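Local coordinates for protein M32 carboxypeptidase (PDB 1KA2) that removes amino acids one after another from the C-terminus of peptides with broad specificity, using a single metal ion held in part by an HEXXH motif, at residues R18-I23 with H58-H63; P102-E107 with K143-Y148; L114-W119 with H411-S416. One frame throughout, in Å; residues are numbered along the deposited sequence.

Overall arrangement
The three contacts illustrate how, in a largely helical enzyme, chemistry follows place. Interaction 1 lies at the surface and is apolar, pairing the consecutive helices 8-36 and 43-61 beside the second subunit. Interaction 2, partly buried, joins the start of helix 102-124 to helix 132-149 and mixes aromatic packing with a salt bridge. Interaction 3 is buried and brings a later part of the same helix 102-124 against residues 411-416, almost 300 residues on, through alanines, a threonine and the base of a tryptophan, with one histidine edge. Interactions 2 and 3 have centres about 16 Å apart without touching, whereas interactions 1 and 2 meet where His58 packs on Ile105.

Interaction 1. Residues R18-I23 with H58-H63; sequences RRIWAI and HELLLH
Ile20 and Leu60 face each other with the same first torsion, which sets CG1 of Ile20 (chi1 -66°) and CG of Leu60 (chi1 -68°) anti to the carbonyl carbon and beside the backbone N. Leu60 does its touching with CB and CD1, the atoms before and after that CG. The two side chains of Ile20 and Leu60 slide past each other in opposite directions, and Ile20 CG1 comes alongside Leu60 CB at 3.9 Å. Ile20 then runs on to the next residue. Its CD1 lies 3.7 Å from Leu61 CA, against the backbone, and 4.0 Å from Leu61 CD1. Farther out, Leu60 CD1 meets Ile23 CD1 at 3.5 Å, a tight approach, the two side chains crossing obliquely. Arg19 contributes the base of its side chain, with CB 4.4 Å from Leu60 CD1.

The setting is a helical hairpin: helices 8-36 and 43-61 follow one another in the chain and run roughly antiparallel here, with Ile20 CA 6.7 Å from Leu60 CA. No hydrogen bond crosses between the segments, and aliphatic contact alone joins them. Leu53, Leu56 and Ser57 continue the packing on Ile23, while Leu61 also touches Ser93 and Ala97 of helix 81-99.

The polar end of Arg19 turns to the dimer partner. Its NH2 makes a salt bridge with Glu59 OE1 of the second subunit, and Glu59 of this chain receives Arg19 of that subunit in return.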
loop_
_atom_site.group_PDB
_atom_site.type_symbol
_atom_site.label_atom_id
_atom_site.label_comp_id
_atom_site.label_asym_id
_atom_site.label_seq_id
_atom_site.Cartn_x
_atom_site.Cartn_y
_atom_site.Cartn_z
ATOM N N ARG A 18 10.605 12.657 -12.038
ATOM C CA ARG A 18 10.136 12.439 -10.671
ATOM C C ARG A 18 8.658 12.041 -10.652
ATOM O O ARG A 18 8.265 11.134 -9.924
ATOM C CB ARG A 18 10.346 13.703 -9.821
ATOM C CG ARG A 18 11.770 13.916 -9.333
ATOM C CD ARG A 18 11.762 14.453 -7.922
ATOM N NE ARG A 18 13.114 14.499 -7.380
ATOM C CZ ARG A 18 13.416 14.902 -6.152
ATOM N NH1 ARG A 18 12.462 15.297 -5.326
ATOM N NH2 ARG A 18 14.673 14.900 -5.751
ATOM N N ARG A 19 7.850 12.733 -11.455
ATOM C CA ARG A 19 6.417 12.456 -11.551
ATOM C C ARG A 19 6.201 11.039 -12.045
ATOM O O ARG A 19 5.388 10.295 -11.518
ATOM C CB ARG A 19 5.725 13.405 -12.538
ATOM C CG ARG A 19 5.155 14.641 -11.934
ATOM C CD ARG A 19 4.284 15.375 -12.918
ATOM N NE ARG A 19 3.669 16.530 -12.271
ATOM C CZ ARG A 19 2.849 17.379 -12.863
ATOM N NH1 ARG A 19 2.536 17.215 -14.131
ATOM N NH2 ARG A 19 2.338 18.383 -12.175
ATOM N N ILE A 20 6.917 10.696 -13.101
ATOM C CA ILE A 20 6.812 9.371 -13.669
ATOM C C ILE A 20 7.255 8.396 -12.584
ATOM O O ILE A 20 6.601 7.380 -12.346
ATOM C CB ILE A 20 7.704 9.224 -14.920
ATOM C CG1 ILE A 20 7.182 10.134 -16.035
ATOM C CG2 ILE A 20 7.731 7.783 -15.353
ATOM C CD1 ILE A 20 8.018 10.074 -17.339
ATOM N N TRP A 21 8.362 8.719 -11.915
ATOM C CA TRP A 21 8.865 7.863 -10.853
ATOM C C TRP A 21 7.824 7.699 -9.740
ATOM O O TRP A 21 7.638 6.603 -9.215
ATOM C CB TRP A 21 10.164 8.434 -10.259
ATOM C CG TRP A 21 10.647 7.649 -9.062
ATOM C CD1 TRP A 21 11.451 6.544 -9.068
ATOM C CD2 TRP A 21 10.264 7.858 -7.700
ATOM N NE1 TRP A 21 11.586 6.045 -7.792
ATOM C CE2 TRP A 21 10.866 6.833 -6.931
ATOM C CE3 TRP A 21 9.462 8.812 -7.051
ATOM C CZ2 TRP A 21 10.696 6.734 -5.540
ATOM C CZ3 TRP A 21 9.287 8.713 -5.659
ATOM C CH2 TRP A 21 9.902 7.677 -4.924
ATOM N N ALA A 22 7.140 8.780 -9.382
ATOM C CA ALA A 22 6.134 8.716 -8.325
ATOM C C ALA A 22 4.963 7.780 -8.663
ATOM O O ALA A 22 4.480 7.037 -7.802
ATOM C CB ALA A 22 5.623 10.122 -8.021
ATOM N N ILE A 23 4.488 7.828 -9.905
ATOM C CA ILE A 23 3.402 6.941 -10.299
ATOM C C ILE A 23 3.892 5.499 -10.136
ATOM O O ILE A 23 3.147 4.638 -9.675
ATOM C CB ILE A 23 2.969 7.201 -11.765
ATOM C CG1 ILE A 23 2.375 8.606 -11.879
ATOM C CG2 ILE A 23 1.928 6.176 -12.210
ATOM C CD1 ILE A 23 1.972 8.972 -13.292
ATOM N N HIS A 58 2.308 6.207 -19.137
ATOM C CA HIS A 58 2.663 6.115 -20.555
ATOM C C HIS A 58 2.502 7.478 -21.224
ATOM O O HIS A 58 3.304 7.871 -22.069
ATOM C CB HIS A 58 1.744 5.088 -21.246
ATOM C CG HIS A 58 1.973 4.948 -22.725
ATOM N ND1 HIS A 58 3.079 4.316 -23.255
ATOM C CD2 HIS A 58 1.219 5.331 -23.783
ATOM C CE1 HIS A 58 2.993 4.311 -24.574
ATOM N NE2 HIS A 58 1.874 4.921 -24.920
ATOM N N GLU A 59 1.447 8.188 -20.839
ATOM C CA GLU A 59 1.170 9.502 -21.388
ATOM C C GLU A 59 2.282 10.486 -21.032
ATOM O O GLU A 59 2.727 11.260 -21.877
ATOM C CB GLU A 59 -0.168 10.008 -20.855
ATOM C CG GLU A 59 -0.624 11.318 -21.457
ATOM C CD GLU A 59 -1.988 11.747 -20.949
ATOM O OE1 GLU A 59 -2.979 11.014 -21.195
ATOM O OE2 GLU A 59 -2.063 12.819 -20.302
ATOM N N LEU A 60 2.734 10.446 -19.781
ATOM C CA LEU A 60 3.795 11.340 -19.316
ATOM C C LEU A 60 5.146 11.022 -19.964
ATOM O O LEU A 60 5.925 11.921 -20.289
ATOM C CB LEU A 60 3.925 11.252 -17.787
ATOM C CG LEU A 60 2.780 11.794 -16.921
ATOM C CD1 LEU A 60 3.074 11.538 -15.446
ATOM C CD2 LEU A 60 2.608 13.282 -17.159
ATOM N N LEU A 61 5.431 9.738 -20.143
ATOM C CA LEU A 61 6.687 9.333 -20.748
ATOM C C LEU A 61 6.782 9.793 -22.199
ATOM O O LEU A 61 7.869 10.098 -22.691
ATOM C CB LEU A 61 6.834 7.811 -20.695
ATOM C CG LEU A 61 8.165 7.242 -21.192
ATOM C CD1 LEU A 61 9.287 7.700 -20.256
ATOM C CD2 LEU A 61 8.096 5.722 -21.235
ATOM N N LEU A 62 5.645 9.852 -22.882
ATOM C CA LEU A 62 5.643 10.250 -24.283
ATOM C C LEU A 62 5.200 11.687 -24.545
ATOM O O LEU A 62 4.903 12.052 -25.678
ATOM C CB LEU A 62 4.788 9.272 -25.098
ATOM C CG LEU A 62 5.423 7.934 -25.503
ATOM C CD1 LEU A 62 6.104 7.289 -24.317
ATOM C CD2 LEU A 62 4.347 7.013 -26.071
ATOM N N HIS A 63 5.158 12.507 -23.503
ATOM C CA HIS A 63 4.766 13.899 -23.686
ATOM C C HIS A 63 5.840 14.573 -24.549
ATOM O O HIS A 63 7.029 14.334 -24.362
ATOM C CB HIS A 63 4.661 14.596 -22.329
ATOM C CG HIS A 63 4.000 15.936 -22.392
ATOM N ND1 HIS A 63 4.566 17.016 -23.033
ATOM C CD2 HIS A 63 2.801 16.357 -21.926
ATOM C CE1 HIS A 63 3.742 18.047 -22.961
ATOM N NE2 HIS A 63 2.664 17.673 -22.295
#

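Interaction 2. Residues P102-E107 with K143-Y148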
loop_
_atom_site.group_PDB
_atom_site.type_symbol
_atom_site.label_atom_id
_atom_site.label_comp_id
_atom_site.label_asym_id
_atom_site.label_seq_id
_atom_site.Cartn_x
_atom_site.Cartn_y
_atom_site.Cartn_z
ATOM N N PRO A 102 -1.528 2.839 -30.200
ATOM C CA PRO A 102 -2.484 2.767 -29.093
ATOM C C PRO A 102 -3.562 1.702 -29.317
ATOM O O PRO A 102 -4.068 1.111 -28.365
ATOM C CB PRO A 102 -3.053 4.191 -29.021
ATOM C CG PRO A 102 -2.816 4.744 -30.400
ATOM C CD PRO A 102 -1.442 4.209 -30.726
ATOM N N GLU A 103 -3.913 1.447 -30.571
ATOM C CA GLU A 103 -4.916 0.429 -30.829
ATOM C C GLU A 103 -4.370 -0.956 -30.527
ATOM O O GLU A 103 -5.087 -1.814 -30.005
ATOM C CB GLU A 103 -5.411 0.481 -32.277
ATOM C CG GLU A 103 -6.641 1.356 -32.446
ATOM C CD GLU A 103 -7.735 1.038 -31.427
ATOM O OE1 GLU A 103 -7.515 0.185 -30.539
ATOM O OE2 GLU A 103 -8.821 1.650 -31.507
ATOM N N PHE A 104 -3.096 -1.162 -30.848
ATOM C CA PHE A 104 -2.451 -2.441 -30.620
ATOM C C PHE A 104 -2.312 -2.712 -29.126
ATOM O O PHE A 104 -2.552 -3.832 -28.665
ATOM C CB PHE A 104 -1.082 -2.458 -31.281
ATOM C CG PHE A 104 -0.390 -3.788 -31.200
ATOM C CD1 PHE A 104 -0.924 -4.904 -31.834
ATOM C CD2 PHE A 104 0.811 -3.920 -30.512
ATOM C CE1 PHE A 104 -0.275 -6.127 -31.789
ATOM C CE2 PHE A 104 1.467 -5.138 -30.462
ATOM C CZ PHE A 104 0.923 -6.245 -31.104
ATOM N N ILE A 105 -1.912 -1.689 -28.375
ATOM C CA ILE A 105 -1.776 -1.821 -26.933
ATOM C C ILE A 105 -3.127 -2.251 -26.379
ATOM O O ILE A 105 -3.203 -3.025 -25.430
ATOM C CB ILE A 105 -1.353 -0.487 -26.275
ATOM C CG1 ILE A 105 0.116 -0.205 -26.594
ATOM C CG2 ILE A 105 -1.585 -0.544 -24.770
ATOM C CD1 ILE A 105 0.667 1.020 -25.900
ATOM N N ARG A 106 -4.193 -1.752 -26.992
ATOM C CA ARG A 106 -5.544 -2.086 -26.567
ATOM C C ARG A 106 -5.835 -3.553 -26.870
ATOM O O ARG A 106 -6.238 -4.314 -25.985
ATOM C CB ARG A 106 -6.552 -1.198 -27.295
ATOM C CG ARG A 106 -7.973 -1.347 -26.811
ATOM C CD ARG A 106 -8.828 -2.022 -27.852
ATOM N NE ARG A 106 -9.006 -1.229 -29.064
ATOM C CZ ARG A 106 -10.195 -0.909 -29.566
ATOM N NH1 ARG A 106 -11.300 -1.307 -28.947
ATOM N NH2 ARG A 106 -10.283 -0.240 -30.706
ATOM N N GLU A 107 -5.620 -3.944 -28.122
ATOM C CA GLU A 107 -5.863 -5.315 -28.546
ATOM C C GLU A 107 -5.183 -6.294 -27.586
ATOM O O GLU A 107 -5.811 -7.234 -27.099
ATOM C CB GLU A 107 -5.344 -5.516 -29.977
ATOM C CG GLU A 107 -5.652 -6.885 -30.569
ATOM C CD GLU A 107 -5.093 -7.069 -31.971
ATOM O OE1 GLU A 107 -5.285 -8.164 -32.542
ATOM O OE2 GLU A 107 -4.463 -6.130 -32.507
ATOM N N LYS A 143 4.160 -11.879 -33.130
ATOM C CA LYS A 143 4.798 -11.607 -34.417
ATOM C C LYS A 143 4.622 -10.135 -34.763
ATOM O O LYS A 143 5.589 -9.456 -35.113
ATOM C CB LYS A 143 4.195 -12.484 -35.517
ATOM C CG LYS A 143 4.545 -13.966 -35.409
ATOM C CD LYS A 143 3.462 -14.826 -36.055
ATOM C CE LYS A 143 3.966 -15.601 -37.258
ATOM N NZ LYS A 143 5.005 -16.596 -36.890
ATOM N N ARG A 144 3.394 -9.633 -34.655
ATOM C CA ARG A 144 3.151 -8.222 -34.952
ATOM C C ARG A 144 4.115 -7.389 -34.107
ATOM O O ARG A 144 4.800 -6.512 -34.625
ATOM C CB ARG A 144 1.710 -7.802 -34.602
ATOM C CG ARG A 144 0.589 -8.580 -35.292
ATOM C CD ARG A 144 -0.122 -7.762 -36.360
ATOM N NE ARG A 144 -0.659 -6.476 -35.897
ATOM C CZ ARG A 144 -1.702 -6.318 -35.083
ATOM N NH1 ARG A 144 -2.355 -7.367 -34.604
ATOM N NH2 ARG A 144 -2.114 -5.096 -34.766
ATOM N N ALA A 145 4.164 -7.678 -32.806
ATOM C CA ALA A 145 5.019 -6.945 -31.871
ATOM C C ALA A 145 6.471 -6.926 -32.311
ATOM O O ALA A 145 7.154 -5.906 -32.190
ATOM C CB ALA A 145 4.903 -7.543 -30.468
ATOM N N ALA A 146 6.941 -8.057 -32.823
ATOM C CA ALA A 146 8.311 -8.147 -33.291
ATOM C C ALA A 146 8.510 -7.162 -34.444
ATOM O O ALA A 146 9.539 -6.487 -34.523
ATOM C CB ALA A 146 8.623 -9.570 -33.740
ATOM N N GLU A 147 7.518 -7.077 -35.331
ATOM C CA GLU A 147 7.592 -6.162 -36.470
ATOM C C GLU A 147 7.513 -4.701 -36.016
ATOM O O GLU A 147 8.169 -3.838 -36.589
ATOM C CB GLU A 147 6.471 -6.459 -37.482
ATOM C CG GLU A 147 6.517 -7.875 -38.059
ATOM C CD GLU A 147 7.823 -8.165 -38.771
ATOM O OE1 GLU A 147 8.208 -9.348 -38.854
ATOM O OE2 GLU A 147 8.463 -7.211 -39.254
ATOM N N TYR A 148 6.713 -4.424 -34.989
ATOM C CA TYR A 148 6.592 -3.057 -34.482
ATOM C C TYR A 148 7.894 -2.621 -33.820
ATOM O O TYR A 148 8.315 -1.472 -33.958
ATOM C CB TYR A 148 5.441 -2.953 -33.478
ATOM C CG TYR A 148 4.069 -2.874 -34.111
ATOM C CD1 TYR A 148 3.026 -3.689 -33.661
ATOM C CD2 TYR A 148 3.802 -1.963 -35.137
ATOM C CE1 TYR A 148 1.744 -3.599 -34.217
ATOM C CE2 TYR A 148 2.525 -1.864 -35.700
ATOM C CZ TYR A 148 1.502 -2.685 -35.234
ATOM O OH TYR A 148 0.242 -2.598 -35.779
HETATM O O HOH W 1 -3.975 -3.589 -33.475
#
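Glu107 and Arg144 supply the polar part of the contact. The carboxylate chain is extended, CG anti to the backbone N, and its OE2 takes a hydrogen bond from Arg144 NH1 at 3.2 Å, met on the syn side and near the guanidinium plane. Arg144 NH2 gives the same Glu107 OE2 a weak bond of 3.4 Å. A water closes the group, donating to Glu107 OE2 at 2.8 Å and accepting from Arg144 NH2; three donors, one of them weak, converge on this oxygen.

These bonds join the first turns of helix 102-124 to helix 132-149, neighbours in the chain that pack antiparallel, their local axes 12.1 Å apart at an angle of 151°.

The aromatic contacts centre on Phe104. Tyr148 turns its edge to one face of this ring in an edge-to-face pair, with CE1 3.6 Å above the plane, over the centre, and the ring planes at 58°. Phe100 makes a further edge-to-face pair with Phe104. The Phe104 ring in turn stands steeply on the guanidinium of Arg144, its CE1 lying 3.5 Å above the centre of that group and the two planes 69° apart.

Apolar contact beyond the rings is slight: Phe104 CE2 reaches Ala145 CB at 4.2 Å.

Interaction 3. Residues L114-W119 with H411-S416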
loop_
_atom_site.group_PDB
_atom_site.type_symbol
_atom_site.label_atom_id
_atom_site.label_comp_id
_atom_site.label_asym_id
_atom_site.label_seq_id
_atom_site.Cartn_x
_atom_site.Cartn_y
_atom_site.Cartn_z
ATOM N N LEU A 114 -8.456 -11.790 -21.373
ATOM C CA LEU A 114 -9.337 -12.908 -21.671
ATOM C C LEU A 114 -8.585 -14.223 -21.835
ATOM O O LEU A 114 -9.110 -15.296 -21.523
ATOM C CB LEU A 114 -10.133 -12.632 -22.946
ATOM C CG LEU A 114 -11.394 -11.766 -22.880
ATOM C CD1 LEU A 114 -11.031 -10.335 -22.534
ATOM C CD2 LEU A 114 -12.107 -11.814 -24.229
ATOM N N ALA A 115 -7.357 -14.149 -22.333
ATOM C CA ALA A 115 -6.581 -15.362 -22.536
ATOM C C ALA A 115 -6.123 -15.931 -21.200
ATOM O O ALA A 115 -6.050 -17.146 -21.033
ATOM C CB ALA A 115 -5.373 -15.084 -23.437
ATOM N N THR A 116 -5.815 -15.051 -20.250
ATOM C CA THR A 116 -5.364 -15.501 -18.939
ATOM C C THR A 116 -6.503 -16.245 -18.240
ATOM O O THR A 116 -6.299 -17.316 -17.662
ATOM C CB THR A 116 -4.899 -14.317 -18.062
ATOM O OG1 THR A 116 -3.697 -13.758 -18.608
ATOM C CG2 THR A 116 -4.640 -14.778 -16.636
ATOM N N LYS A 117 -7.704 -15.673 -18.304
ATOM C CA LYS A 117 -8.882 -16.282 -17.688
ATOM C C LYS A 117 -9.183 -17.625 -18.341
ATOM O O LYS A 117 -9.540 -18.595 -17.662
ATOM C CB LYS A 117 -10.097 -15.357 -17.832
ATOM C CG LYS A 117 -10.047 -14.106 -16.962
ATOM C CD LYS A 117 -10.272 -14.441 -15.486
ATOM C CE LYS A 117 -11.687 -14.991 -15.256
ATOM N NZ LYS A 117 -12.008 -15.287 -13.830
ATOM N N ALA A 118 -9.042 -17.678 -19.660
ATOM C CA ALA A 118 -9.301 -18.913 -20.391
ATOM C C ALA A 118 -8.226 -19.960 -20.104
ATOM O O ALA A 118 -8.497 -21.164 -20.094
ATOM C CB ALA A 118 -9.378 -18.629 -21.886
ATOM N N TRP A 119 -7.003 -19.492 -19.875
ATOM C CA TRP A 119 -5.882 -20.379 -19.568
ATOM C C TRP A 119 -6.074 -20.901 -18.146
ATOM O O TRP A 119 -5.782 -22.065 -17.844
ATOM C CB TRP A 119 -4.561 -19.604 -19.640
ATOM C CG TRP A 119 -3.419 -20.280 -18.950
ATOM C CD1 TRP A 119 -2.591 -21.236 -19.474
ATOM C CD2 TRP A 119 -3.011 -20.101 -17.588
ATOM N NE1 TRP A 119 -1.705 -21.666 -18.523
ATOM C CE2 TRP A 119 -1.940 -20.988 -17.358
ATOM C CE3 TRP A 119 -3.454 -19.289 -16.537
ATOM C CZ2 TRP A 119 -1.292 -21.075 -16.117
ATOM C CZ3 TRP A 119 -2.813 -19.377 -15.311
ATOM C CH2 TRP A 119 -1.750 -20.262 -15.106
ATOM N N HIS A 411 2.920 -17.516 -18.367
ATOM C CA HIS A 411 3.609 -16.646 -19.321
ATOM C C HIS A 411 3.015 -16.425 -20.715
ATOM O O HIS A 411 2.822 -15.282 -21.126
ATOM C CB HIS A 411 5.066 -17.075 -19.436
ATOM C CG HIS A 411 5.733 -17.274 -18.110
ATOM N ND1 HIS A 411 6.939 -16.693 -17.788
ATOM C CD2 HIS A 411 5.375 -18.013 -17.035
ATOM C CE1 HIS A 411 7.296 -17.066 -16.572
ATOM N NE2 HIS A 411 6.362 -17.867 -16.093
ATOM N N TRP A 412 2.710 -17.490 -21.442
ATOM C CA TRP A 412 2.167 -17.305 -22.776
ATOM C C TRP A 412 0.818 -16.616 -22.777
ATOM O O TRP A 412 0.555 -15.765 -23.631
ATOM C CB TRP A 412 2.090 -18.647 -23.522
ATOM C CG TRP A 412 3.445 -19.179 -23.894
ATOM C CD1 TRP A 412 4.647 -18.578 -23.660
ATOM C CD2 TRP A 412 3.740 -20.417 -24.551
ATOM N NE1 TRP A 412 5.670 -19.360 -24.123
ATOM C CE2 TRP A 412 5.144 -20.498 -24.675
ATOM C CE3 TRP A 412 2.955 -21.468 -25.047
ATOM C CZ2 TRP A 412 5.788 -21.589 -25.274
ATOM C CZ3 TRP A 412 3.593 -22.555 -25.646
ATOM C CH2 TRP A 412 4.999 -22.605 -25.752
ATOM N N ALA A 413 -0.036 -16.970 -21.819
ATOM C CA ALA A 413 -1.363 -16.372 -21.740
ATOM C C ALA A 413 -1.222 -14.877 -21.453
ATOM O O ALA A 413 -2.053 -14.074 -21.881
ATOM C CB ALA A 413 -2.197 -17.051 -20.654
ATOM N N HIS A 414 -0.172 -14.503 -20.729
ATOM C CA HIS A 414 0.042 -13.094 -20.447
ATOM C C HIS A 414 0.658 -12.426 -21.673
ATOM O O HIS A 414 0.727 -11.203 -21.750
ATOM C CB HIS A 414 0.986 -12.906 -19.249
ATOM C CG HIS A 414 0.318 -13.054 -17.917
ATOM N ND1 HIS A 414 1.013 -12.991 -16.729
ATOM C CD2 HIS A 414 -0.980 -13.257 -17.591
ATOM C CE1 HIS A 414 0.168 -13.154 -15.724
ATOM N NE2 HIS A 414 -1.044 -13.316 -16.219
ATOM N N GLY A 415 1.094 -13.230 -22.634
ATOM C CA GLY A 415 1.734 -12.668 -23.804
ATOM C C GLY A 415 3.229 -12.502 -23.580
ATOM O O GLY A 415 3.906 -11.826 -24.356
ATOM N N SER A 416 3.756 -13.095 -22.516
ATOM C CA SER A 416 5.184 -12.968 -22.253
ATOM C C SER A 416 5.967 -13.988 -23.080
ATOM O O SER A 416 6.385 -15.022 -22.581
ATOM C CB SER A 416 5.467 -13.163 -20.766
ATOM O OG SER A 416 4.762 -12.193 -20.029
#
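Thr116 meets His414 with every atom of its side chain. At the base, Thr116 CB lies 4.1 Å from His414 CD2. Beyond it the side chain forks. OG1 is held beside the backbone N and anti to the carbonyl carbon (chi1 -68°), where it hydrogen-bonds to the carbonyl O of Thr112 one turn earlier. The same OG1 reaches the edge of the imidazole, in its plane, 2.9 Å from His414 CD2. That distance is short for a carbon and an oxygen, and the fine placement of the ring is to be read with care. On the other branch, Thr116 CG2 lies 3.9 Å from His414 NE2. An alanine in place of Thr116 would probably leave the Thr112 carbonyl without its hydroxyl partner and the His414 ring, losing OG1 and CG2 beside it, freer to turn.

Next to this pair the helix closes on Ala413, whose small size suits the near approach of the backbones, Thr116 CA and Ala413 CA being 5.0 Å apart. Ala413 CB rests on Trp119 CB at 3.6 Å, and Ala115 CB faces Ala413 O at 3.8 Å. The indole NE1 of Trp119 donates to Leu407 O, a residue of the same GXXQDXHW motif that supplies His411 and Trp412, while Phe131 and the indole form an edge-to-face pair.

Just past His414 the chain turns at Gly415, whose phi is positive (88°). Ser416 N bonds back to His411 O at 2.8 Å and Gly415 N to Trp412 O, a Schellman motif that ends the short, weakly bonded helical turn carrying the His-Trp close of the GXXQDXHW motif of the M32 carboxypeptidases.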